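Local coordinates for extracellular haem-binding protein (Streptomyces reticuli, PDB 3FPW) that binds haem outside the cell, probably degrades it, and as an oligomer interacts with the sensor kinase of its two-component system, at residues A76-E79 / A80-D84; Q111-E114 / S115-K119; S131-A134 / K135-A138; A140-L143 / K144-P147; G176-D179 / E180-A183. All coordinates share one frame; numbering follows the deposited sequence.

Contact 1: residues A76-E79 / A80-D84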
# COMPACT_ATOMS: atom_id res chain seq x y z
N ALA A 76 16.56 13.39 -24.11
CA ALA A 76 16.48 13.16 -25.56
C ALA A 76 15.14 12.54 -25.95
O ALA A 76 14.59 12.83 -27.00
CB ALA A 76 17.63 12.27 -26.01
N ALA A 77 14.62 11.68 -25.09
CA ALA A 77 13.32 11.07 -25.36
C ALA A 77 12.24 12.14 -25.29
O ALA A 77 11.38 12.21 -26.16
CB ALA A 77 13.05 9.93 -24.38
N VAL A 78 12.29 12.99 -24.27
CA VAL A 78 11.31 14.08 -24.20
C VAL A 78 11.41 14.97 -25.43
O VAL A 78 10.41 15.32 -26.04
CB VAL A 78 11.48 14.93 -22.92
CG1 VAL A 78 10.60 16.19 -23.00
CG2 VAL A 78 11.13 14.12 -21.70
N GLU A 79 12.64 15.33 -25.79
CA GLU A 79 12.83 16.23 -26.94
C GLU A 79 12.28 15.64 -28.22
O GLU A 79 11.69 16.35 -29.02
CB GLU A 79 14.30 16.61 -27.08
CG GLU A 79 14.76 17.57 -25.97
CD GLU A 79 16.28 17.65 -25.87
OE1 GLU A 79 16.96 17.25 -26.84
OE2 GLU A 79 16.78 18.10 -24.81
N ALA A 80 12.47 14.33 -28.40
CA ALA A 80 11.94 13.67 -29.58
C ALA A 80 10.42 13.71 -29.59
O ALA A 80 9.80 13.98 -30.62
CB ALA A 80 12.45 12.23 -29.68
N ALA A 81 9.79 13.45 -28.46
CA ALA A 81 8.34 13.58 -28.40
C ALA A 81 7.88 15.03 -28.65
O ALA A 81 6.90 15.27 -29.37
CB ALA A 81 7.82 13.06 -27.05
N GLU A 82 8.57 16.00 -28.05
CA GLU A 82 8.18 17.39 -28.17
C GLU A 82 8.25 17.86 -29.62
O GLU A 82 7.42 18.66 -30.05
CB GLU A 82 9.05 18.28 -27.29
CG GLU A 82 8.69 18.23 -25.83
CD GLU A 82 9.65 19.04 -24.98
OE1 GLU A 82 9.35 19.26 -23.80
OE2 GLU A 82 10.70 19.46 -25.51
N LYS A 83 9.25 17.35 -30.35
CA LYS A 83 9.44 17.70 -31.78
C LYS A 83 8.20 17.32 -32.58
O LYS A 83 7.84 18.01 -33.56
CB LYS A 83 10.65 16.93 -32.34
CG LYS A 83 11.21 17.47 -33.67
CD LYS A 83 12.50 16.73 -34.10
CE LYS A 83 13.50 16.58 -32.93
NZ LYS A 83 14.84 16.02 -33.35
N ASP A 84 7.56 16.24 -32.15
CA ASP A 84 6.37 15.70 -32.82
C ASP A 84 5.07 16.21 -32.23
O ASP A 84 3.99 15.80 -32.66
CB ASP A 84 6.36 14.19 -32.72
CG ASP A 84 7.47 13.55 -33.49
OD1 ASP A 84 8.25 14.27 -34.17
OD2 ASP A 84 7.56 12.31 -33.42
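Ala80 begins the next turn of the helix by giving its backbone N-H to Ala76 O, an i to i+4 bond of 3.0 Å between Ala80 N and Ala76 O that shows how regular main-chain pairing sets the spacing of side chains one turn apart. Its methyl lies beside the same carbonyl. Ala81 repeats the step, with Ala81 N 3.1 Å from Ala77 O and a straighter N-H angle of 168°. At Glu82 the bond shortens, Glu82 N lying 2.8 Å from Val78 O, and here the side chains also meet. CG of Glu82 stays beside the backbone N (chi1 -77°), and the extended chain carries the carboxylate back across Val78. In the conformer described, one of two for this glutamate, OE1 of Glu82 comes within 3.4 Å of Val78 CG1, a contact of van der Waals kind only. Val78 presents that methyl because CG1 stands anti to its backbone N (chi1 170°). Lys83 N bonds to Glu79 O at 3.0 Å, while its aliphatic CB rests against that oxygen. Asp84 leaves the helix and hydrogen-bonds through OD2 to Tyr182 OH. Helix 67-83 thus lays Ala80 and Ala81 against helix 176-187, sets Ala77 and Val78 on Val90 of strand 89-94, and lets Val78 pack on Leu67 of a second subunit.

Contact 2: residues Q111-E114 / S115-K119. With PO4 (phosphate ion), chain E; PO4 (phosphate ion), chain D; PO4 (phosphate ion), chain G.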
# COMPACT_ATOMS: atom_id res chain seq x y z
N GLN A 111 -1.69 9.31 -16.13
CA GLN A 111 -1.36 7.89 -16.06
C GLN A 111 0.05 7.62 -16.59
O GLN A 111 0.61 6.54 -16.40
CB GLN A 111 -2.37 7.10 -16.91
CG GLN A 111 -1.99 6.90 -18.37
CD GLN A 111 -1.88 8.15 -19.24
OE1 GLN A 111 -1.30 8.09 -20.35
NE2 GLN A 111 -2.39 9.27 -18.77
N SER A 112 0.62 8.61 -17.29
CA SER A 112 1.87 8.35 -18.02
C SER A 112 3.10 8.20 -17.13
O SER A 112 4.04 7.52 -17.51
CB SER A 112 2.12 9.42 -19.09
OG SER A 112 2.37 10.67 -18.46
N TYR A 113 3.09 8.79 -15.93
CA TYR A 113 4.28 8.85 -15.11
C TYR A 113 4.64 7.47 -14.59
O TYR A 113 5.76 6.96 -14.83
CB TYR A 113 4.03 9.82 -13.95
CG TYR A 113 5.24 10.10 -13.13
CD1 TYR A 113 5.44 9.41 -11.95
CD2 TYR A 113 6.17 11.09 -13.49
CE1 TYR A 113 6.54 9.67 -11.17
CE2 TYR A 113 7.26 11.36 -12.69
CZ TYR A 113 7.44 10.63 -11.54
OH TYR A 113 8.49 10.84 -10.69
N GLU A 114 3.67 6.81 -13.94
CA GLU A 114 3.88 5.44 -13.46
C GLU A 114 4.02 4.45 -14.60
O GLU A 114 4.78 3.48 -14.51
CB GLU A 114 2.81 5.02 -12.46
CG GLU A 114 2.89 5.84 -11.15
CD GLU A 114 2.03 5.26 -10.04
OE1 GLU A 114 1.80 4.04 -10.04
OE2 GLU A 114 1.61 6.04 -9.14
N SER A 115 3.28 4.68 -15.69
CA SER A 115 3.36 3.82 -16.86
C SER A 115 4.80 3.80 -17.38
O SER A 115 5.34 2.75 -17.66
CB SER A 115 2.40 4.29 -17.94
OG SER A 115 2.47 3.46 -19.10
N ALA A 116 5.42 4.98 -17.49
CA ALA A 116 6.79 5.07 -18.00
C ALA A 116 7.76 4.35 -17.07
O ALA A 116 8.62 3.57 -17.53
CB ALA A 116 7.19 6.51 -18.14
N GLU A 117 7.58 4.55 -15.76
CA GLU A 117 8.43 3.87 -14.79
C GLU A 117 8.35 2.36 -14.90
O GLU A 117 9.37 1.66 -14.91
CB GLU A 117 8.03 4.28 -13.37
CG GLU A 117 8.71 5.47 -12.82
CD GLU A 117 8.53 5.53 -11.31
OE1 GLU A 117 7.36 5.54 -10.88
OE2 GLU A 117 9.55 5.53 -10.55
N ARG A 118 7.13 1.84 -14.98
CA ARG A 118 6.95 0.40 -15.04
C ARG A 118 7.47 -0.19 -16.34
O ARG A 118 8.02 -1.29 -16.33
CB ARG A 118 5.50 0.01 -14.79
CG ARG A 118 5.10 0.34 -13.38
CD ARG A 118 3.69 -0.13 -13.09
NE ARG A 118 3.45 -0.09 -11.65
CZ ARG A 118 3.05 -1.12 -10.93
NH1 ARG A 118 2.77 -2.29 -11.51
NH2 ARG A 118 2.89 -0.97 -9.62
N LYS A 119 7.27 0.52 -17.45
CA LYS A 119 7.83 0.04 -18.71
C LYS A 119 9.35 -0.06 -18.65
O LYS A 119 9.92 -1.03 -19.14
CB LYS A 119 7.45 0.94 -19.89
CG LYS A 119 5.97 0.88 -20.20
CD LYS A 119 5.69 1.72 -21.42
CE LYS A 119 4.20 1.99 -21.62
NZ LYS A 119 3.96 2.94 -22.77
P PO4 E . 5.85 2.09 -9.78
O1 PO4 E . 6.92 2.78 -10.59
O2 PO4 E . 4.47 2.38 -10.36
O3 PO4 E . 6.09 0.59 -9.80
O4 PO4 E . 5.92 2.60 -8.36
P PO4 D . 0.62 4.83 -22.27
O1 PO4 D . 1.39 5.71 -23.24
O2 PO4 D . -0.67 4.44 -22.96
O3 PO4 D . 1.44 3.60 -22.09
O4 PO4 D . 0.30 5.42 -20.88
P PO4 G . 2.46 -3.85 -8.09
O1 PO4 G . 2.57 -4.33 -9.52
O2 PO4 G . 1.30 -2.89 -7.95
O3 PO4 G . 2.24 -5.06 -7.21
O4 PO4 G . 3.73 -3.15 -7.67
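Arg118, whose backbone N bonds to Glu114 O one turn earlier, spreads its guanidinium between two phosphate ions, probably taken up from the crystallisation liquor. Both lie near the plane of the group and meet its edge. NE of Arg118 donates to O2 of the chain E phosphate at 3.0 Å, and NH1 and NH2 grip the chain G phosphate, NH1 reaching O1 at 2.9 Å and NH2 reaching O2 at 3.0 Å. An extended chain from CG to NE (chi2 -176°) carries the group out to them. With NE held on one side and NH1 and NH2 at the far end, the guanidinium is probably kept from turning. Glu114 and Glu117 border the same chain E phosphate, and Glu117 OE2 is bonded to Thr99 OG1. A third phosphate, chain D, sits by the other flank of the helix: Lys119 NZ reaches its O3 at 2.7 Å, and Ser115 OG, in the conformer described, offers a weak, unsettled bond to it. Lys119 is also tied to Asp179 by a salt bridge. Beneath lies ordinary helical bonding: Ala116 N to Ser112 O is 2.9 Å and Glu117 N to Tyr113 O is 3.2 Å. Though such ions often mark pockets, these illustrate with certainty only which side chains helix 112-126 of the HbpS-like fold turns outward on its successive turns.

Contact 3: residues S131-A134 / K135-A138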
# COMPACT_ATOMS: atom_id res chain seq x y z
N SER A 131 7.59 -3.86 -26.22
CA SER A 131 6.78 -4.28 -27.36
C SER A 131 6.95 -5.76 -27.62
O SER A 131 5.98 -6.45 -27.91
CB SER A 131 7.16 -3.51 -28.63
OG SER A 131 8.52 -3.69 -28.89
N GLU A 132 8.17 -6.26 -27.53
CA GLU A 132 8.38 -7.68 -27.77
C GLU A 132 7.89 -8.50 -26.59
O GLU A 132 7.24 -9.54 -26.77
CB GLU A 132 9.84 -7.98 -28.08
CG GLU A 132 10.03 -9.31 -28.77
CD GLU A 132 10.25 -9.17 -30.28
OE1 GLU A 132 10.81 -10.10 -30.87
OE2 GLU A 132 9.90 -8.13 -30.86
N LEU A 133 8.17 -8.02 -25.38
CA LEU A 133 7.75 -8.73 -24.17
C LEU A 133 6.24 -8.95 -24.14
O LEU A 133 5.77 -9.99 -23.66
CB LEU A 133 8.25 -8.01 -22.92
CG LEU A 133 9.77 -8.06 -22.74
CD1 LEU A 133 10.19 -7.14 -21.61
CD2 LEU A 133 10.24 -9.49 -22.48
N ALA A 134 5.48 -7.98 -24.64
CA ALA A 134 4.03 -8.06 -24.64
C ALA A 134 3.57 -9.27 -25.44
O ALA A 134 2.58 -9.92 -25.09
CB ALA A 134 3.42 -6.78 -25.22
N LYS A 135 4.34 -9.59 -26.47
CA LYS A 135 3.99 -10.71 -27.35
C LYS A 135 4.24 -12.06 -26.69
O LYS A 135 3.63 -13.08 -27.06
CB LYS A 135 4.75 -10.56 -28.67
CG LYS A 135 4.38 -9.28 -29.39
CD LYS A 135 5.20 -9.09 -30.66
CE LYS A 135 5.17 -7.64 -31.12
NZ LYS A 135 3.83 -7.14 -31.53
N ARG A 136 5.09 -12.06 -25.67
CA ARG A 136 5.35 -13.27 -24.90
C ARG A 136 4.15 -13.71 -24.08
O ARG A 136 4.06 -14.86 -23.65
CB ARG A 136 6.54 -13.08 -23.96
CG ARG A 136 7.85 -12.93 -24.68
CD ARG A 136 8.99 -12.84 -23.69
NE ARG A 136 10.24 -12.47 -24.34
CZ ARG A 136 11.41 -12.41 -23.72
NH1 ARG A 136 11.49 -12.69 -22.42
NH2 ARG A 136 12.50 -12.05 -24.38
N LEU A 137 3.24 -12.77 -23.83
CA LEU A 137 2.04 -13.07 -23.07
C LEU A 137 1.13 -14.09 -23.76
O LEU A 137 0.28 -14.72 -23.12
CB LEU A 137 1.27 -11.78 -22.79
CG LEU A 137 2.02 -10.79 -21.89
CD1 LEU A 137 1.20 -9.54 -21.69
CD2 LEU A 137 2.37 -11.43 -20.55
N ALA A 138 1.33 -14.29 -25.06
CA ALA A 138 0.56 -15.28 -25.79
C ALA A 138 0.83 -16.69 -25.26
O ALA A 138 -0.10 -17.49 -25.14
CB ALA A 138 0.86 -15.19 -27.29
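Lys135 N donates to Glu132 O at 2.9 Å, and it is followed by two more bonds of the same i to i+3 span: Arg136 N to Leu133 O at 3.0 Å and Leu137 N to Ala134 O at 3.2 Å. In all three the donor stands above the carbonyl plane, well off the lone-pair direction, and the Lys135 N-H makes an angle of only 134° to its acceptor. Glu132 O takes a second, weak bond from Arg136 N. Such a run of three-residue spans is the signature of 3-10 type winding, and it is how the polypeptide proceeds from helix 130-135 toward the loop ahead of strand 155-160. Around this backbone core the side chains form an outer layer. Leu133 runs along Arg136 in the same direction and sets its CD2 methyl on the middle of one guanidinium face, 3.3 Å from the plane. Straight torsions as far as NE (chi3 -170°) lay the flat group along the leucine, and both side chains also pack on Trp126 of helix 112-126. With an alanine in place of Arg136, the face lying against Leu133 CD2 would be gone, and that methyl would probably be left with a gap beside it. The methylenes of Lys135 run along the preceding turn, CE lying 3.5 Å from Ser131 O, and the chain bends at chi4, beyond CE. Ser131 OG, for its part, is bonded to Glu180 OE1. Leu137 lays CB and CG beside Ala134 O, and beyond them its side chain packs on Phe151 and on Thr142 of a third subunit.

Contact 4: residues A140-L143 / K144-P147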
# COMPACT_ATOMS: atom_id res chain seq x y z
N ALA A 140 2.92 -17.21 -22.31
CA ALA A 140 3.05 -17.13 -20.85
C ALA A 140 2.23 -15.97 -20.27
O ALA A 140 2.79 -14.95 -19.85
CB ALA A 140 4.51 -17.01 -20.45
N PRO A 141 0.90 -16.12 -20.23
CA PRO A 141 0.04 -14.98 -19.94
C PRO A 141 0.20 -14.40 -18.54
O PRO A 141 -0.18 -13.26 -18.30
CB PRO A 141 -1.39 -15.51 -20.17
CG PRO A 141 -1.27 -17.00 -20.21
CD PRO A 141 0.14 -17.34 -20.57
N THR A 142 0.75 -15.18 -17.61
CA THR A 142 0.88 -14.71 -16.23
C THR A 142 2.20 -13.98 -15.94
O THR A 142 2.46 -13.61 -14.81
CB THR A 142 0.63 -15.85 -15.21
OG1 THR A 142 1.57 -16.90 -15.44
CG2 THR A 142 -0.79 -16.41 -15.42
N LEU A 143 3.03 -13.79 -16.96
CA LEU A 143 4.21 -12.94 -16.80
C LEU A 143 3.75 -11.59 -16.27
O LEU A 143 4.42 -10.97 -15.43
CB LEU A 143 4.94 -12.76 -18.12
CG LEU A 143 5.78 -13.96 -18.57
CD1 LEU A 143 6.30 -13.68 -19.97
CD2 LEU A 143 6.92 -14.23 -17.64
N LYS A 144 2.59 -11.13 -16.74
CA LYS A 144 2.15 -9.78 -16.40
C LYS A 144 1.65 -9.66 -14.95
O LYS A 144 1.36 -8.56 -14.47
CB LYS A 144 1.08 -9.29 -17.39
CG LYS A 144 -0.26 -9.95 -17.22
CD LYS A 144 -1.22 -9.42 -18.28
CE LYS A 144 -2.44 -10.32 -18.41
NZ LYS A 144 -3.14 -10.51 -17.11
N ASP A 145 1.61 -10.79 -14.24
CA ASP A 145 1.23 -10.78 -12.82
C ASP A 145 2.42 -10.53 -11.91
O ASP A 145 2.27 -10.35 -10.70
CB ASP A 145 0.51 -12.09 -12.50
CG ASP A 145 -0.85 -12.19 -13.20
OD1 ASP A 145 -1.56 -11.16 -13.25
OD2 ASP A 145 -1.21 -13.26 -13.70
N ILE A 146 3.60 -10.49 -12.49
CA ILE A 146 4.81 -10.19 -11.73
C ILE A 146 4.76 -8.73 -11.30
O ILE A 146 4.55 -7.83 -12.12
CB ILE A 146 6.05 -10.49 -12.57
CG1 ILE A 146 6.18 -12.00 -12.79
CG2 ILE A 146 7.33 -9.90 -11.92
CD1 ILE A 146 7.22 -12.38 -13.84
N PRO A 147 4.93 -8.49 -9.99
CA PRO A 147 4.82 -7.15 -9.44
C PRO A 147 5.75 -6.15 -10.11
O PRO A 147 6.90 -6.48 -10.45
CB PRO A 147 5.23 -7.36 -7.97
CG PRO A 147 4.71 -8.71 -7.68
CD PRO A 147 5.08 -9.50 -8.93
O HOH W 1 -2.35 -13.07 -16.21
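Leu143 and Lys144, with Thr142 just before them, carry a short 3-10 turn, a small example of how i to i+3 bonding winds a loop into a single helical turn. Leu143 O accepts from Ile146 N at 3.1 Å, and the side chain of Ile146 curls over the same oxygen, its CG1 lying 3.3 Å from Leu143 O. Farther out the two apolar side chains meet, Leu143 CD2 and Ile146 CD1 being 4.2 Å apart. Thr142 O accepts in the same fashion from Asp145 N at 3.0 Å, the donor standing above the carbonyl plane, while CB and CG2 of Thr142 lie obliquely against Asp145 OD2. The threonine hydroxyl turns to another subunit and bonds to Phe151 O there. Lys144 holds its CG between the backbone N and the carbonyl carbon (chi1 73°), which sends the chain back over Pro141 O, and a final bend at chi4 brings NZ round to a water. That water accepts from Lys144 NZ at 2.8 Å and donates to Pro141 O and to Asp145 OD2, the latter also at 2.8 Å. Three residues are thereby joined through one solvent molecule, and the carboxylate is probably steadied by the ammonium across it. The side chain of Lys144 lies about 4 Å from a bound iron(III) ion and packs on Asp145 of a third subunit. The turn belongs to the long connection from helix 130-135 to strand 155-160: Leu143 lies on Arg136, Leu137 and Phe151, and Pro147 touches Glu114 on helix 112-126 of a fourth subunit.

Contact 5: residues G176-D179 / E180-A183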
# COMPACT_ATOMS: atom_id res chain seq x y z
N GLY A 176 1.60 2.81 -27.97
CA GLY A 176 2.82 2.26 -27.36
C GLY A 176 3.96 2.24 -28.35
O GLY A 176 5.13 2.43 -27.99
N ASP A 177 3.64 2.02 -29.62
CA ASP A 177 4.70 1.97 -30.61
C ASP A 177 5.36 3.35 -30.76
O ASP A 177 6.58 3.44 -30.86
CB ASP A 177 4.18 1.45 -31.95
CG ASP A 177 3.93 -0.07 -31.93
OD1 ASP A 177 4.45 -0.79 -31.02
OD2 ASP A 177 3.21 -0.54 -32.82
N LEU A 178 4.56 4.42 -30.72
CA LEU A 178 5.14 5.76 -30.73
C LEU A 178 5.94 5.99 -29.44
O LEU A 178 7.04 6.52 -29.49
CB LEU A 178 4.06 6.83 -30.87
CG LEU A 178 3.54 6.96 -32.29
CD1 LEU A 178 2.26 7.77 -32.22
CD2 LEU A 178 4.61 7.66 -33.13
N ASP A 179 5.39 5.60 -28.29
CA ASP A 179 6.15 5.72 -27.03
C ASP A 179 7.53 5.10 -27.22
O ASP A 179 8.56 5.65 -26.81
CB ASP A 179 5.49 4.96 -25.88
CG ASP A 179 4.23 5.61 -25.35
OD1 ASP A 179 4.14 6.86 -25.36
OD2 ASP A 179 3.33 4.86 -24.86
N GLU A 180 7.54 3.90 -27.80
CA GLU A 180 8.80 3.17 -27.90
C GLU A 180 9.76 3.81 -28.90
O GLU A 180 10.97 3.72 -28.73
CB GLU A 180 8.56 1.69 -28.18
CG GLU A 180 9.63 0.82 -27.57
CD GLU A 180 9.29 -0.65 -27.64
OE1 GLU A 180 9.76 -1.33 -28.57
OE2 GLU A 180 8.52 -1.10 -26.77
N GLN A 181 9.22 4.45 -29.94
CA GLN A 181 10.04 5.28 -30.82
C GLN A 181 10.79 6.34 -30.02
O GLN A 181 11.99 6.54 -30.20
CB GLN A 181 9.16 5.97 -31.87
CG GLN A 181 9.88 6.86 -32.89
CD GLN A 181 8.92 7.38 -33.97
OE1 GLN A 181 8.61 8.57 -34.01
NE2 GLN A 181 8.44 6.48 -34.81
N TYR A 182 10.09 7.02 -29.12
CA TYR A 182 10.76 8.08 -28.36
C TYR A 182 11.74 7.51 -27.33
O TYR A 182 12.79 8.11 -27.07
CB TYR A 182 9.73 8.96 -27.66
CG TYR A 182 8.72 9.55 -28.63
CD1 TYR A 182 9.14 10.08 -29.84
CD2 TYR A 182 7.38 9.60 -28.32
CE1 TYR A 182 8.23 10.62 -30.73
CE2 TYR A 182 6.46 10.13 -29.19
CZ TYR A 182 6.90 10.64 -30.40
OH TYR A 182 5.99 11.19 -31.29
N ALA A 183 11.42 6.34 -26.77
CA ALA A 183 12.36 5.66 -25.87
C ALA A 183 13.65 5.33 -26.62
O ALA A 183 14.73 5.55 -26.12
CB ALA A 183 11.74 4.37 -25.29
O HOH W 2 7.30 -0.82 -30.89
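Leu178 O serves Tyr182 twice, as the acceptor of its backbone N-H and as the atom over one face of its ring. The bond from Tyr182 N to Leu178 O measures 3.1 Å, and the oxygen stands 3.3 Å off the ring plane, nearer its border by CD2 of Tyr182 than its centre. With chi1 at -55° the ring is turned back along the preceding turn, which puts its face under Leu178 O. Flanking bonds repeat the helical pattern: Glu180 N reaches Gly176 O at 2.8 Å and Ala183 N reaches Asp179 O at 2.9 Å. Farther out, a water donates to Asp177 OD1 at 2.9 Å and, weakly, to Glu180 OE1. Besides its bond with Ser131, Glu180 is positioned by Gly154 N at OE2, and Asp179 by Ala173 N at OD1. The tyrosine hydroxyl bonds to Arg86 NH1 as well as to Asp84; a phenylalanine here would lack it and would probably leave both partners without this shared mate. Helix 176-187 accordingly packs through this ring on helix 67-83 and sets Asp179 and Ala183 against Val170 of strand 163-171.

How the contacts relate
From the N terminus the five contacts follow in series, each a local contact between neighbouring turns that closes no long loop, and none nests within or crosses another. Their ties are made in space. Contact 1, near the end of helix 67-83, meets contact 5 on helix 176-187, their centres about 11 Å apart, so the first and last long helices lie together. Contact 5 is joined also to contact 2 on helix 112-126, through the salt bridge of Lys119 with Asp179, and to contact 3, through Ser131 and Glu180. Contacts 3 and 4 pack directly through leucines, whereas contact 4, about 31 Å from contact 1 between centres, lies on the opposite side of the chain's centre.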